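Local coordinates for stringent starvation protein B (Caulobacter vibrioides, PDB 2QAS) that probably serves as an adaptor that delivers ssrA-tagged proteins to the ClpX unfoldase for degradation and pairs with a second copy of itself, at the interface of chains A and B. Coordinates in Å, arbitrary orientation; residue numbers count along the deposited sequence, not the author numbering. Chains: chain A/B, Hypothetical protein.

The interface of chains A and B. Residues chain A 31, 34, 41-42, 45, 115; chain B 12-14, 16.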
loop_
_atom_site.group_PDB
_atom_site.type_symbol
_atom_site.label_atom_id
_atom_site.label_comp_id
_atom_site.label_asym_id
_atom_site.label_seq_id
_atom_site.Cartn_x
_atom_site.Cartn_y
_atom_site.Cartn_z
ATOM N N ALA A 31 -10.547 2.366 -3.283
ATOM C CA ALA A 31 -11.939 2.365 -2.839
ATOM C C ALA A 31 -12.719 3.463 -3.578
ATOM O O ALA A 31 -13.879 3.268 -3.960
ATOM C CB ALA A 31 -12.007 2.596 -1.334
ATOM N N LYS A 34 -13.810 2.377 -7.066
ATOM C CA LYS A 34 -14.972 1.503 -7.118
ATOM C C LYS A 34 -16.217 2.365 -6.915
ATOM O O LYS A 34 -17.276 2.080 -7.463
ATOM C CB LYS A 34 -14.895 0.434 -6.023
ATOM C CG LYS A 34 -13.723 -0.523 -6.174
ATOM C CD LYS A 34 -13.810 -1.662 -5.172
ATOM C CE LYS A 34 -12.646 -2.636 -5.335
ATOM N NZ LYS A 34 -12.804 -3.843 -4.461
ATOM N N LEU A 41 -20.915 2.627 -5.151
ATOM C CA LEU A 41 -20.467 1.575 -4.252
ATOM C C LEU A 41 -21.524 0.497 -4.098
ATOM O O LEU A 41 -22.713 0.753 -4.279
ATOM C CB LEU A 41 -20.186 2.155 -2.864
ATOM C CG LEU A 41 -19.033 3.132 -2.658
ATOM C CD1 LEU A 41 -19.273 3.923 -1.383
ATOM C CD2 LEU A 41 -17.717 2.377 -2.600
ATOM N N PRO A 42 -21.102 -0.735 -3.769
ATOM C CA PRO A 42 -22.071 -1.818 -3.588
ATOM C C PRO A 42 -22.658 -1.643 -2.189
ATOM O O PRO A 42 -21.955 -1.813 -1.191
ATOM C CB PRO A 42 -21.210 -3.070 -3.704
ATOM C CG PRO A 42 -19.904 -2.623 -3.116
ATOM C CD PRO A 42 -19.722 -1.250 -3.731
ATOM N N HIS A 45 -22.210 -0.304 1.552
ATOM C CA HIS A 45 -20.937 0.398 1.701
ATOM C C HIS A 45 -21.001 1.892 1.394
ATOM O O HIS A 45 -21.592 2.312 0.402
ATOM C CB HIS A 45 -19.872 -0.246 0.809
ATOM C CG HIS A 45 -19.471 -1.621 1.241
ATOM N ND1 HIS A 45 -18.603 -1.849 2.287
ATOM C CD2 HIS A 45 -19.830 -2.842 0.778
ATOM C CE1 HIS A 45 -18.442 -3.150 2.449
ATOM N NE2 HIS A 45 -19.177 -3.774 1.546
ATOM N N ASP A 115 -15.377 2.937 6.781
ATOM C CA ASP A 115 -16.567 2.423 6.110
ATOM C C ASP A 115 -17.382 1.726 7.195
ATOM O O ASP A 115 -17.144 0.565 7.503
ATOM C CB ASP A 115 -16.211 1.402 5.029
ATOM C CG ASP A 115 -17.445 0.860 4.308
ATOM O OD1 ASP A 115 -18.569 0.960 4.855
ATOM O OD2 ASP A 115 -17.300 0.319 3.191
ATOM N N ASP B 12 -17.701 -8.648 3.015
ATOM C CA ASP B 12 -17.035 -7.446 2.507
ATOM C C ASP B 12 -16.969 -7.431 0.978
ATOM O O ASP B 12 -16.107 -8.073 0.383
ATOM C CB ASP B 12 -15.612 -7.379 3.072
ATOM C CG ASP B 12 -15.015 -5.991 3.001
ATOM O OD1 ASP B 12 -15.314 -5.263 2.031
ATOM O OD2 ASP B 12 -14.236 -5.636 3.912
ATOM N N LEU B 13 -17.869 -6.688 0.344
ATOM C CA LEU B 13 -17.891 -6.614 -1.111
ATOM C C LEU B 13 -16.802 -5.674 -1.618
ATOM O O LEU B 13 -16.543 -5.592 -2.819
ATOM C CB LEU B 13 -19.260 -6.130 -1.602
ATOM C CG LEU B 13 -20.512 -6.751 -0.970
ATOM C CD1 LEU B 13 -21.744 -6.333 -1.762
ATOM C CD2 LEU B 13 -20.390 -8.267 -0.948
ATOM N N MET B 14 -16.173 -4.958 -0.696
ATOM C CA MET B 14 -15.101 -4.040 -1.058
ATOM C C MET B 14 -13.747 -4.746 -0.970
ATOM O O MET B 14 -12.754 -4.277 -1.529
ATOM C CB MET B 14 -15.102 -2.831 -0.123
ATOM C CG MET B 14 -16.310 -1.942 -0.247
ATOM S SD MET B 14 -16.360 -1.104 -1.831
ATOM C CE MET B 14 -15.358 0.366 -1.486
ATOM N N TYR B 16 -11.700 -4.993 1.492
ATOM C CA TYR B 16 -10.741 -4.064 2.048
ATOM C C TYR B 16 -9.471 -4.783 2.460
ATOM O O TYR B 16 -8.365 -4.300 2.208
ATOM C CB TYR B 16 -11.344 -3.322 3.246
ATOM C CG TYR B 16 -12.323 -2.243 2.844
ATOM C CD1 TYR B 16 -13.652 -2.276 3.274
ATOM C CD2 TYR B 16 -11.918 -1.179 2.033
ATOM C CE1 TYR B 16 -14.553 -1.271 2.905
ATOM C CE2 TYR B 16 -12.811 -0.170 1.661
ATOM C CZ TYR B 16 -14.126 -0.224 2.102
ATOM O OH TYR B 16 -15.008 0.768 1.739
#
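The loop of chain B that leads into helix 16-35, together with the first residue of that helix, packs against chain A where the C-terminal part of helix 16-35, the loop carrying A:Leu41 to A:His45 and the end of strand 110-115 come together. This patch of the two-fold SspB-family dimer recurs with the chains exchanged. B:Met14 fills the middle and hides 79 Å² of its surface. Its CG lies over the centre of the A:His45 imidazole, a CH-pi contact at 3.5 Å from the ring centroid. Beyond CG the chain bends twice (chi2 -67°, chi3 -87°), which turns the thioether towards A:Leu41, A:Pro42 and A:Ala31: SD lies 3.9 Å from A:Pro42 CD, and the terminal methyl CE meets A:Leu41 CD2 and A:Ala31 CB. The extended side chain of A:Lys34 reaches the backbone of the same methionine, its side-chain amine NZ giving a 3.0 Å hydrogen bond to B:Met14 O from well above the carbonyl plane. At the other end, carboxylate oxygen OD2 of A:Asp115 accepts two hydrogen bonds. A:His45 ND1, with the carboxylate close to its ring plane, donates to the syn side, tilted somewhat out of the carboxylate plane, at 2.7 Å, while the phenol OH of B:Tyr16 arrives on the anti side at 2.8 Å. The carboxylate stands nearly perpendicular to the phenol ring, 86° between planes, with OD2 at the ring edge. The ND1 bond should restrain rotation of the imidazole under B:Met14 and would help turn NE2 towards B:Leu13 N, which donates a weak 3.4 Å hydrogen bond to it. B:Met14 CB covers one face of the tyrosine ring near its rim, so the methionine stem touches both aromatic rings. Within chain B, B:Asp12 OD1 accepts from B:Met14 N at 2.9 Å, which probably steadies the loop that carries the methionine. B:Leu13 runs alongside A:Pro42 in the opposite direction, CD1 against CB at 3.8 Å.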